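Local coordinates for piwi domain-containing protein (Vanderwaltozyma polyspora, PDB 5THE), which probably binds a guide RNA and directs RNA target cleavage as a budding yeast Argonaute, of which this chain is the C-terminal lobe carrying the Piwi domain, at residues 470-482 and 487-499. Numbering follows the deposited sequence.
With nucleotides of chain B.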
loop_
_atom_site.group_PDB
_atom_site.type_symbol
_atom_site.label_atom_id
_atom_site.label_comp_id
_atom_site.label_asym_id
_atom_site.label_seq_id
_atom_site.Cartn_x
_atom_site.Cartn_y
_atom_site.Cartn_z
ATOM N N GLU A 470 1.732 -18.770 -2.177
ATOM C CA GLU A 470 2.251 -18.174 -3.394
ATOM C C GLU A 470 1.637 -16.798 -3.621
ATOM O O GLU A 470 2.341 -15.849 -3.978
ATOM C CB GLU A 470 1.989 -19.102 -4.586
ATOM C CG GLU A 470 2.704 -18.669 -5.862
ATOM C CD GLU A 470 2.509 -19.624 -7.011
ATOM O OE1 GLU A 470 1.825 -20.659 -6.851
ATOM O OE2 GLU A 470 3.056 -19.325 -8.086
ATOM N N ILE A 471 0.324 -16.685 -3.411
ATOM C CA ILE A 471 -0.373 -15.404 -3.516
ATOM C C ILE A 471 0.219 -14.378 -2.557
ATOM O O ILE A 471 0.523 -13.241 -2.940
ATOM C CB ILE A 471 -1.869 -15.609 -3.237
ATOM C CG1 ILE A 471 -2.557 -16.191 -4.454
ATOM C CG2 ILE A 471 -2.532 -14.324 -2.760
ATOM C CD1 ILE A 471 -4.003 -16.204 -4.235
ATOM N N CYS A 472 0.321 -14.747 -1.281
ATOM C CA CYS A 472 0.866 -13.831 -0.285
ATOM C C CYS A 472 2.250 -13.369 -0.690
ATOM O O CYS A 472 2.533 -12.165 -0.720
ATOM C CB CYS A 472 0.906 -14.514 1.074
ATOM S SG CYS A 472 -0.742 -14.666 1.778
ATOM N N ASN A 473 3.117 -14.321 -1.040
ATOM C CA ASN A 473 4.466 -13.962 -1.443
ATOM C C ASN A 473 4.447 -13.109 -2.705
ATOM O O ASN A 473 5.104 -12.067 -2.759
ATOM C CB ASN A 473 5.318 -15.213 -1.647
ATOM C CG ASN A 473 6.769 -14.871 -1.918
ATOM O OD1 ASN A 473 7.396 -14.144 -1.142
ATOM N ND2 ASN A 473 7.296 -15.345 -3.036
ATOM N N ASN A 474 3.690 -13.532 -3.732
ATOM C CA ASN A 474 3.624 -12.771 -4.979
ATOM C C ASN A 474 3.148 -11.345 -4.739
ATOM O O ASN A 474 3.664 -10.393 -5.342
ATOM C CB ASN A 474 2.682 -13.451 -5.982
ATOM C CG ASN A 474 3.329 -14.616 -6.696
ATOM O OD1 ASN A 474 4.443 -15.016 -6.375
ATOM N ND2 ASN A 474 2.624 -15.168 -7.665
ATOM N N LEU A 475 2.146 -11.179 -3.882
ATOM C CA LEU A 475 1.598 -9.850 -3.679
ATOM C C LEU A 475 2.580 -8.912 -2.990
ATOM O O LEU A 475 2.342 -7.703 -2.972
ATOM C CB LEU A 475 0.300 -9.940 -2.888
ATOM C CG LEU A 475 -0.915 -10.384 -3.697
ATOM C CD1 LEU A 475 -2.088 -10.621 -2.779
ATOM C CD2 LEU A 475 -1.239 -9.326 -4.713
ATOM N N CYS A 476 3.669 -9.442 -2.437
ATOM C CA CYS A 476 4.727 -8.616 -1.870
ATOM C C CYS A 476 5.583 -7.947 -2.934
ATOM O O CYS A 476 6.292 -6.989 -2.620
ATOM C CB CYS A 476 5.599 -9.468 -0.948
ATOM S SG CYS A 476 4.701 -9.988 0.549
ATOM N N TYR A 477 5.496 -8.393 -4.179
ATOM C CA TYR A 477 6.316 -7.868 -5.257
ATOM C C TYR A 477 5.623 -6.781 -6.071
ATOM O O TYR A 477 6.204 -6.308 -7.045
ATOM C CB TYR A 477 6.748 -9.014 -6.187
ATOM C CG TYR A 477 7.807 -9.916 -5.599
ATOM C CD1 TYR A 477 7.514 -10.770 -4.525
ATOM C CD2 TYR A 477 9.102 -9.916 -6.106
ATOM C CE1 TYR A 477 8.477 -11.599 -3.989
ATOM C CE2 TYR A 477 10.077 -10.745 -5.576
ATOM C CZ TYR A 477 9.752 -11.581 -4.521
ATOM O OH TYR A 477 10.717 -12.388 -3.998
ATOM N N ILE A 478 4.409 -6.362 -5.710
ATOM C CA ILE A 478 3.772 -5.304 -6.482
ATOM C C ILE A 478 3.380 -4.137 -5.588
ATOM O O ILE A 478 2.307 -3.549 -5.748
ATOM C CB ILE A 478 2.554 -5.824 -7.267
ATOM C CG1 ILE A 478 1.624 -6.627 -6.375
ATOM C CG2 ILE A 478 3.002 -6.660 -8.453
ATOM C CD1 ILE A 478 0.481 -7.204 -7.127
ATOM N N PHE A 479 4.233 -3.794 -4.637
ATOM C CA PHE A 479 4.066 -2.540 -3.913
ATOM C C PHE A 479 4.626 -1.429 -4.799
ATOM O O PHE A 479 5.843 -1.319 -4.978
ATOM C CB PHE A 479 4.766 -2.622 -2.565
ATOM C CG PHE A 479 4.565 -1.421 -1.702
ATOM C CD1 PHE A 479 3.305 -1.099 -1.218
ATOM C CD2 PHE A 479 5.643 -0.629 -1.341
ATOM C CE1 PHE A 479 3.127 -0.010 -0.390
ATOM C CE2 PHE A 479 5.471 0.468 -0.527
ATOM C CZ PHE A 479 4.212 0.786 -0.049
ATOM N N GLY A 480 3.742 -0.628 -5.380
ATOM C CA GLY A 480 4.108 0.164 -6.542
ATOM C C GLY A 480 5.047 1.332 -6.285
ATOM O O GLY A 480 5.499 1.944 -7.259
ATOM N N ARG A 481 5.361 1.664 -5.029
ATOM C CA ARG A 481 6.315 2.744 -4.784
ATOM C C ARG A 481 7.695 2.258 -4.345
ATOM O O ARG A 481 8.538 3.074 -3.960
ATOM C CB ARG A 481 5.748 3.748 -3.771
ATOM C CG ARG A 481 5.838 3.356 -2.307
ATOM C CD ARG A 481 5.278 4.457 -1.405
ATOM N NE ARG A 481 5.454 4.125 0.005
ATOM C CZ ARG A 481 4.887 4.772 1.020
ATOM N NH1 ARG A 481 4.071 5.802 0.806
ATOM N NH2 ARG A 481 5.139 4.381 2.257
ATOM N N SER A 482 7.981 0.963 -4.439
ATOM C CA SER A 482 9.319 0.489 -4.141
ATOM C C SER A 482 9.765 -0.465 -5.235
ATOM O O SER A 482 8.949 -1.033 -5.961
ATOM C CB SER A 482 9.388 -0.194 -2.768
ATOM O OG SER A 482 8.818 -1.488 -2.824
ATOM N N LYS A 487 7.472 -6.515 3.071
ATOM C CA LYS A 487 7.408 -7.540 4.102
ATOM C C LYS A 487 6.008 -8.107 4.277
ATOM O O LYS A 487 5.838 -9.080 5.019
ATOM C CB LYS A 487 7.922 -6.970 5.438
ATOM C CG LYS A 487 7.127 -5.773 6.006
ATOM C CD LYS A 487 7.926 -5.140 7.159
ATOM C CE LYS A 487 7.165 -4.034 7.877
ATOM N NZ LYS A 487 6.742 -2.927 6.975
ATOM N N VAL A 488 5.027 -7.544 3.583
ATOM C CA VAL A 488 3.614 -7.863 3.760
ATOM C C VAL A 488 2.959 -7.632 2.400
ATOM O O VAL A 488 3.430 -6.777 1.644
ATOM C CB VAL A 488 3.025 -7.002 4.899
ATOM C CG1 VAL A 488 2.736 -5.574 4.430
ATOM C CG2 VAL A 488 1.837 -7.658 5.529
ATOM N N PRO A 489 1.914 -8.366 2.013
ATOM C CA PRO A 489 1.352 -8.160 0.667
ATOM C C PRO A 489 0.939 -6.713 0.448
ATOM O O PRO A 489 0.502 -6.025 1.373
ATOM C CB PRO A 489 0.149 -9.107 0.636
ATOM C CG PRO A 489 0.591 -10.254 1.568
ATOM C CD PRO A 489 1.284 -9.503 2.702
ATOM N N ALA A 490 1.089 -6.254 -0.793
ATOM C CA ALA A 490 0.813 -4.853 -1.103
ATOM C C ALA A 490 -0.555 -4.367 -0.624
ATOM O O ALA A 490 -0.631 -3.227 -0.141
ATOM C CB ALA A 490 0.969 -4.633 -2.613
ATOM N N PRO A 491 -1.645 -5.143 -0.713
ATOM C CA PRO A 491 -2.929 -4.642 -0.186
ATOM C C PRO A 491 -2.860 -4.236 1.268
ATOM O O PRO A 491 -3.509 -3.260 1.656
ATOM C CB PRO A 491 -3.875 -5.841 -0.369
ATOM C CG PRO A 491 -3.256 -6.651 -1.433
ATOM C CD PRO A 491 -1.791 -6.481 -1.320
ATOM N N VAL A 492 -2.109 -4.990 2.084
ATOM C CA VAL A 492 -1.983 -4.678 3.503
ATOM C C VAL A 492 -1.214 -3.383 3.685
ATOM O O VAL A 492 -1.646 -2.479 4.404
ATOM C CB VAL A 492 -1.307 -5.842 4.249
ATOM C CG1 VAL A 492 -0.942 -5.424 5.703
ATOM C CG2 VAL A 492 -2.194 -7.063 4.241
ATOM N N TYR A 493 -0.062 -3.281 3.028
ATOM C CA TYR A 493 0.722 -2.054 3.071
ATOM C C TYR A 493 -0.118 -0.859 2.621
ATOM O O TYR A 493 -0.137 0.186 3.278
ATOM C CB TYR A 493 1.961 -2.231 2.186
ATOM C CG TYR A 493 3.273 -1.678 2.730
ATOM C CD1 TYR A 493 3.392 -0.346 3.116
ATOM C CD2 TYR A 493 4.421 -2.485 2.789
ATOM C CE1 TYR A 493 4.610 0.163 3.596
ATOM C CE2 TYR A 493 5.629 -2.000 3.266
ATOM C CZ TYR A 493 5.725 -0.674 3.665
ATOM O OH TYR A 493 6.931 -0.198 4.135
ATOM N N TYR A 494 -0.832 -1.004 1.502
ATOM C CA TYR A 494 -1.705 0.073 1.028
ATOM C C TYR A 494 -2.750 0.460 2.066
ATOM O O TYR A 494 -3.028 1.650 2.263
ATOM C CB TYR A 494 -2.411 -0.342 -0.254
ATOM C CG TYR A 494 -1.507 -0.495 -1.447
ATOM C CD1 TYR A 494 -0.374 0.305 -1.595
ATOM C CD2 TYR A 494 -1.799 -1.419 -2.439
ATOM C CE1 TYR A 494 0.451 0.177 -2.709
ATOM C CE2 TYR A 494 -0.979 -1.559 -3.556
ATOM C CZ TYR A 494 0.148 -0.762 -3.676
ATOM O OH TYR A 494 0.958 -0.897 -4.772
ATOM N N ALA A 495 -3.379 -0.536 2.702
ATOM C CA ALA A 495 -4.397 -0.239 3.703
ATOM C C ALA A 495 -3.793 0.478 4.898
ATOM O O ALA A 495 -4.407 1.404 5.445
ATOM C CB ALA A 495 -5.104 -1.523 4.148
ATOM N N ASP A 496 -2.597 0.051 5.333
ATOM C CA ASP A 496 -1.918 0.751 6.424
ATOM C C ASP A 496 -1.708 2.214 6.071
ATOM O O ASP A 496 -1.982 3.105 6.880
ATOM C CB ASP A 496 -0.570 0.097 6.742
ATOM C CG ASP A 496 -0.708 -1.324 7.188
ATOM O OD1 ASP A 496 -1.810 -1.718 7.619
ATOM O OD2 ASP A 496 0.296 -2.053 7.115
ATOM N N LEU A 497 -1.207 2.475 4.856
ATOM C CA LEU A 497 -0.928 3.845 4.431
ATOM C C LEU A 497 -2.192 4.681 4.339
ATOM O O LEU A 497 -2.154 5.885 4.595
ATOM C CB LEU A 497 -0.220 3.830 3.077
ATOM C CG LEU A 497 1.141 3.128 3.151
ATOM C CD1 LEU A 497 1.728 3.011 1.752
ATOM C CD2 LEU A 497 2.055 3.935 4.054
ATOM N N LEU A 498 -3.312 4.077 3.940
ATOM C CA LEU A 498 -4.539 4.855 3.847
ATOM C C LEU A 498 -5.045 5.223 5.236
ATOM O O LEU A 498 -5.508 6.350 5.456
ATOM C CB LEU A 498 -5.593 4.084 3.052
ATOM C CG LEU A 498 -6.978 4.737 2.963
ATOM C CD1 LEU A 498 -6.852 6.174 2.484
ATOM C CD2 LEU A 498 -7.902 3.914 2.018
ATOM N N CYS A 499 -4.958 4.286 6.186
ATOM C CA CYS A 499 -5.259 4.608 7.581
ATOM C C CYS A 499 -4.397 5.748 8.090
ATOM O O CYS A 499 -4.879 6.627 8.821
ATOM C CB CYS A 499 -5.037 3.390 8.463
ATOM S SG CYS A 499 -6.481 2.449 8.785
ATOM P P A B 4 8.577 2.549 1.687
ATOM O OP1 A B 4 7.102 2.521 1.500
ATOM O OP2 A B 4 9.220 3.463 2.638
ATOM O "O5'" A B 4 9.059 1.069 2.011
ATOM C "C5'" A B 4 8.902 0.049 1.042
ATOM C "C4'" A B 4 10.158 -0.758 0.866
ATOM O "O4'" A B 4 11.226 0.078 0.366
ATOM C "C3'" A B 4 10.730 -1.384 2.122
ATOM O "O3'" A B 4 10.038 -2.568 2.459
ATOM C "C2'" A B 4 12.188 -1.604 1.733
ATOM O "O2'" A B 4 12.310 -2.733 0.874
ATOM C "C1'" A B 4 12.455 -0.346 0.897
ATOM N N9 A B 4 12.971 0.758 1.715
ATOM C C8 A B 4 12.250 1.556 2.568
ATOM N N7 A B 4 12.968 2.470 3.171
ATOM C C5 A B 4 14.240 2.256 2.673
ATOM C C6 A B 4 15.434 2.916 2.927
ATOM N N6 A B 4 15.494 3.938 3.788
ATOM N N1 A B 4 16.534 2.481 2.269
ATOM C C2 A B 4 16.411 1.447 1.409
ATOM N N3 A B 4 15.325 0.742 1.077
ATOM C C4 A B 4 14.267 1.205 1.768
ATOM P P A B 5 9.507 -2.838 3.945
ATOM O OP1 A B 5 8.746 -4.114 3.833
ATOM O OP2 A B 5 8.875 -1.614 4.482
ATOM O "O5'" A B 5 10.828 -3.173 4.752
ATOM C "C5'" A B 5 11.631 -4.275 4.366
ATOM C "C4'" A B 5 13.017 -4.168 4.945
ATOM O "O4'" A B 5 13.669 -2.983 4.429
ATOM C "C3'" A B 5 13.076 -4.004 6.456
ATOM O "O3'" A B 5 13.012 -5.253 7.106
ATOM C "C2'" A B 5 14.398 -3.277 6.668
ATOM O "O2'" A B 5 15.485 -4.185 6.595
ATOM C "C1'" A B 5 14.464 -2.391 5.427
ATOM N N9 A B 5 13.946 -1.044 5.688
ATOM C C8 A B 5 12.648 -0.593 5.652
ATOM N N7 A B 5 12.552 0.684 5.940
ATOM C C5 A B 5 13.864 1.073 6.179
ATOM C C6 A B 5 14.424 2.306 6.525
ATOM N N6 A B 5 13.679 3.398 6.701
ATOM N N1 A B 5 15.774 2.353 6.684
ATOM C C2 A B 5 16.498 1.230 6.501
ATOM N N3 A B 5 16.077 0.007 6.167
ATOM C C4 A B 5 14.739 0.015 6.028
ATOM P P A B 3 8.441 7.863 0.614
ATOM O OP1 A B 3 6.959 7.691 0.525
ATOM O OP2 A B 3 9.065 8.428 1.847
ATOM O "O5'" A B 3 9.176 6.490 0.266
ATOM C "C5'" A B 3 8.777 5.741 -0.871
ATOM C "C4'" A B 3 9.765 4.653 -1.186
ATOM O "O4'" A B 3 11.029 5.211 -1.630
ATOM C "C3'" A B 3 10.152 3.757 -0.026
ATOM O "O3'" A B 3 9.170 2.782 0.219
ATOM C "C2'" A B 3 11.472 3.174 -0.499
ATOM O "O2'" A B 3 11.245 2.142 -1.452
ATOM C "C1'" A B 3 12.089 4.384 -1.206
ATOM N N9 A B 3 12.891 5.138 -0.244
ATOM C C8 A B 3 12.442 6.030 0.705
ATOM N N7 A B 3 13.408 6.496 1.460
ATOM C C5 A B 3 14.540 5.870 0.971
ATOM C C6 A B 3 15.867 5.957 1.371
ATOM N N6 A B 3 16.253 6.760 2.378
ATOM N N1 A B 3 16.752 5.200 0.687
ATOM C C2 A B 3 16.306 4.414 -0.315
ATOM N N3 A B 3 15.066 4.234 -0.781
ATOM C C4 A B 3 14.235 5.010 -0.071
HETATM O O HOH W 1 0.144 -2.703 -6.520
#
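C476 and P489, their CA atoms 4.2 Å apart, bring the two backbones closest, between helix 465-475 and helix 490-515, with P489 at the N-cap position of the latter. A490 N, in the first turn of that helix, donates to L475 O (2.9 Å), approaching from above the carbonyl plane. Beside this bond L475 CB rests on P489 CB, while C476 SG lies against the V488-P489 peptide. Farther along, F479 has its CG anti to the backbone N (chi1 -176°), which carries the ring in among the second helix's side chains: Y493 covers one face, the planes inclined at 31°, and A490 CB and L497 CD1 sit at its edge. The Y494 ring slides past F479 with little overlap, and its OH accepts a hydrogen bond from G480 N (2.9 Å), tying the type I turn F479-S482 to this helix. R481 reaches out extended from CG to NE, and both NE (2.7 Å) and NH2 (2.8 Å) donate to OP1 of nucleotide A4 of chain B, which lies at the guanidinium edge. L497 CD1 packs over one guanidinium face and OP1 of A3 of chain B lies over the other. A leucine in place of R481 would probably leave OP1 of A4 without its two N-H donors and take away the flat group packed against L497 CD1. K487 N donates to OP1 of the next nucleotide of chain B, and Y493 OH lies beside OP2 of the same phosphate, too close to be taken at face value. R481, K487 N and Y493 thus form a phosphate-binding surface for consecutive RNA nucleotides within the Piwi domain, consistent with the guide-backbone binding characteristic of Argonautes.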